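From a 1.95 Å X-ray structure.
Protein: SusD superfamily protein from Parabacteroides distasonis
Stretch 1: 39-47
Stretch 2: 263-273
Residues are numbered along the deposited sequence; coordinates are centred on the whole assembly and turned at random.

Stretch 1 (39-47) GWGCNTILL
Stretch 2, residues 263-273: ESVRIFLPSRS

Residues 39-47 and 263-273 lie in one chain and meet through side-chain packing and one close backbone-to-side-chain contact. Together they bury 349 Å². No hydrogen bond joins them among the modelled atoms; part of R272 is not modelled. In register, G41 is nearest I267 (CA to CA 5.9 Å) and N43 is nearest S264 (CA to CA 7.1 Å). As stretch 1 advances from 41 to 43, its neighbour in stretch 2 steps back from 267 to 264.

G39 makes no contact. Its phi/psi of 122/-180 calls for glycine, and an ideal CB would sit 2.5 Å from C42 SG.

W40 (phi/psi -104/123) has chi1 t and chi2 56°. Its CA-to-CB bond points sideways, but the indole end comes nearer. W40 CH2 lies 3.6 Å from S271 OG, which sits at the ring edge near its plane. W40 CH2 is also 4.0 Å from R272 CG. The long, flat side chain reaches S271 and R272, near the C-terminal end of stretch 2. There S271 is t, and R272 is m then t, with backbone angles of 44/41.

G41 is buried with phi/psi 62/33, a positive phi that favours glycine. G41 O is only 3.0 Å from I267 CD1, a very tight contact. I267 is m, m and points toward stretch 1. It has the largest covered area of any residue here, 84 Å².

C42 (phi/psi -99/137, chi1 m) points away from stretch 2.

N43 is extended (-153/147) and points toward stretch 2, with chi1 t and chi2 -63°. N43 ND2 packs 3.8 Å from S264 CB, and N43 CB is 4.3 Å from I267 CD1. Its amide is well used: N43 OD1 accepts from I45 N at 2.9 Å, nearly straight, and ND2 is bonded elsewhere in the structure. S264 is p and points toward stretch 1.

From T44 to L47 phi/psi is helical. L46 N bonds N43 O at 3.0 Å. T44 (p) and L47 (t, p) are out of reach.

I45 is p, t and points toward stretch 2. I45 CD1 meets F268 CZ at 4.0 Å and S264 CB at 4.3 Å. F268 has chi1 m and chi2 -84°; its CA-to-CB bond points sideways, but its end comes nearer.

L46 is m, t. Its CA-to-CB bond points sideways, but its end comes nearer, placing L46 CD2 3.9 Å from I267 CG2. These branched apolar side chains suit the buried site.

Residues 263-268 also have helical phi/psi. I267 N bonds S264 O at 3.0 Å. This turn presents S264, I267 and F268 to stretch 1.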

# COMPACT_ATOMS: atom_id res chain seq x y z
N GLY A 39 12.48 16.75 -3.76
CA GLY A 39 13.69 15.96 -3.65
C GLY A 39 13.88 15.23 -4.97
O GLY A 39 13.04 15.35 -5.85
N TRP A 40 14.94 14.44 -5.08
CA TRP A 40 15.18 13.70 -6.30
C TRP A 40 14.80 12.28 -6.07
O TRP A 40 15.32 11.63 -5.16
CB TRP A 40 16.65 13.74 -6.71
CG TRP A 40 16.93 13.29 -8.13
CD1 TRP A 40 16.38 13.77 -9.32
CD2 TRP A 40 17.83 12.25 -8.50
NE1 TRP A 40 16.91 13.07 -10.39
CE2 TRP A 40 17.80 12.14 -9.92
CE3 TRP A 40 18.65 11.40 -7.77
CZ2 TRP A 40 18.57 11.20 -10.60
CZ3 TRP A 40 19.41 10.48 -8.44
CH2 TRP A 40 19.38 10.38 -9.84
N GLY A 41 13.89 11.80 -6.90
CA GLY A 41 13.42 10.44 -6.74
C GLY A 41 12.72 10.22 -5.41
O GLY A 41 12.78 9.16 -4.88
N CYS A 42 12.04 11.24 -4.89
CA CYS A 42 11.27 11.12 -3.62
C CYS A 42 9.79 10.91 -3.97
O CYS A 42 9.24 11.57 -4.83
CB CYS A 42 11.43 12.40 -2.77
SG CYS A 42 13.12 12.61 -2.14
N ASN A 43 9.16 10.00 -3.26
CA ASN A 43 7.78 9.61 -3.54
C ASN A 43 7.23 9.12 -2.24
O ASN A 43 7.97 8.51 -1.47
CB ASN A 43 7.76 8.52 -4.61
CG ASN A 43 6.34 8.08 -5.03
OD1 ASN A 43 5.58 7.56 -4.23
ND2 ASN A 43 5.98 8.32 -6.31
N THR A 44 5.92 9.34 -2.04
CA THR A 44 5.22 8.94 -0.83
C THR A 44 5.37 7.44 -0.51
O THR A 44 5.37 7.06 0.69
CB THR A 44 3.72 9.32 -0.86
OG1 THR A 44 3.17 8.90 -2.13
CG2 THR A 44 3.52 10.82 -0.65
N ILE A 45 5.50 6.60 -1.54
CA ILE A 45 5.65 5.16 -1.31
C ILE A 45 6.89 4.78 -0.53
O ILE A 45 6.92 3.71 0.10
CB ILE A 45 5.62 4.30 -2.60
CG1 ILE A 45 6.87 4.50 -3.48
CG2 ILE A 45 4.30 4.51 -3.37
CD1 ILE A 45 6.87 3.55 -4.71
N LEU A 46 7.90 5.65 -0.54
CA LEU A 46 9.14 5.35 0.14
C LEU A 46 9.01 5.30 1.65
O LEU A 46 9.77 4.56 2.29
CB LEU A 46 10.26 6.32 -0.26
CG LEU A 46 10.68 6.41 -1.71
CD1 LEU A 46 11.66 7.54 -1.92
CD2 LEU A 46 11.27 5.07 -2.26
N LEU A 47 8.08 6.08 2.23
CA LEU A 47 7.88 6.11 3.69
C LEU A 47 7.61 4.73 4.25
O LEU A 47 8.11 4.38 5.33
CB LEU A 47 6.69 7.03 4.09
CG LEU A 47 6.45 7.23 5.61
CD1 LEU A 47 7.65 7.91 6.31
CD2 LEU A 47 5.17 8.04 5.89
N GLU A 263 5.30 8.17 -12.45
CA GLU A 263 6.72 8.50 -12.34
C GLU A 263 7.47 7.55 -11.43
O GLU A 263 8.66 7.46 -11.52
CB GLU A 263 6.92 9.97 -11.91
CG GLU A 263 6.56 11.00 -13.03
CD GLU A 263 7.43 10.86 -14.31
OE1 GLU A 263 8.61 11.24 -14.26
OE2 GLU A 263 6.93 10.40 -15.39
N SER A 264 6.77 6.86 -10.53
CA SER A 264 7.41 5.92 -9.61
C SER A 264 8.14 4.77 -10.32
O SER A 264 9.02 4.14 -9.71
CB SER A 264 6.43 5.36 -8.59
OG SER A 264 5.48 4.42 -9.12
N VAL A 265 7.79 4.50 -11.58
CA VAL A 265 8.52 3.50 -12.38
C VAL A 265 10.05 3.77 -12.32
O VAL A 265 10.84 2.85 -12.18
CB VAL A 265 7.95 3.44 -13.83
CG1 VAL A 265 8.87 2.63 -14.77
CG2 VAL A 265 6.53 2.87 -13.81
N ARG A 266 10.43 5.05 -12.33
CA ARG A 266 11.84 5.48 -12.33
C ARG A 266 12.58 5.28 -11.00
O ARG A 266 13.82 5.24 -10.96
CB ARG A 266 11.91 7.00 -12.63
CG ARG A 266 11.37 7.44 -13.94
CD ARG A 266 11.09 8.95 -13.95
NE ARG A 266 12.31 9.69 -14.13
CZ ARG A 266 12.41 11.00 -14.38
NH1 ARG A 266 11.33 11.77 -14.48
NH2 ARG A 266 13.62 11.54 -14.52
N ILE A 267 11.81 5.19 -9.92
CA ILE A 267 12.30 4.97 -8.54
C ILE A 267 13.12 3.69 -8.40
O ILE A 267 14.13 3.67 -7.67
CB ILE A 267 11.08 4.94 -7.54
CG1 ILE A 267 10.46 6.35 -7.39
CG2 ILE A 267 11.40 4.40 -6.15
CD1 ILE A 267 11.32 7.29 -6.72
N PHE A 268 12.69 2.65 -9.10
CA PHE A 268 13.29 1.31 -9.01
C PHE A 268 14.47 1.08 -9.94
O PHE A 268 15.20 0.10 -9.77
CB PHE A 268 12.23 0.25 -9.30
CG PHE A 268 10.99 0.40 -8.45
CD1 PHE A 268 10.94 -0.13 -7.18
CD2 PHE A 268 9.89 1.09 -8.93
CE1 PHE A 268 9.79 0.01 -6.39
CE2 PHE A 268 8.76 1.24 -8.15
CZ PHE A 268 8.71 0.70 -6.88
N LEU A 269 14.68 1.98 -10.88
CA LEU A 269 15.65 1.76 -11.95
C LEU A 269 17.01 2.17 -11.40
O LEU A 269 17.06 3.12 -10.63
CB LEU A 269 15.31 2.61 -13.18
CG LEU A 269 13.95 2.40 -13.86
CD1 LEU A 269 13.73 3.37 -15.07
CD2 LEU A 269 13.79 0.96 -14.25
N PRO A 270 18.10 1.46 -11.77
CA PRO A 270 19.45 1.77 -11.23
C PRO A 270 19.89 3.18 -11.51
O PRO A 270 19.80 3.63 -12.65
CB PRO A 270 20.38 0.74 -11.96
CG PRO A 270 19.56 0.13 -13.02
CD PRO A 270 18.12 0.26 -12.61
N SER A 271 20.35 3.87 -10.48
CA SER A 271 20.63 5.30 -10.56
C SER A 271 21.63 5.67 -11.65
O SER A 271 22.67 5.02 -11.78
CB SER A 271 21.17 5.86 -9.24
OG SER A 271 21.14 7.29 -9.27
N ARG A 272 21.30 6.72 -12.40
CA ARG A 272 22.17 7.28 -13.43
C ARG A 272 22.83 6.17 -14.30
O ARG A 272 23.98 6.26 -14.64
CB ARG A 272 23.21 8.24 -12.79
CG ARG A 272 22.61 9.51 -12.08
CD ARG A 272 23.70 10.59 -11.79
N SER A 273 22.06 5.13 -14.65
CA SER A 273 22.55 3.96 -15.41
C SER A 273 22.40 4.06 -16.95
O SER A 273 23.10 3.36 -17.70
CB SER A 273 21.77 2.72 -14.97
OG SER A 273 20.36 2.92 -15.13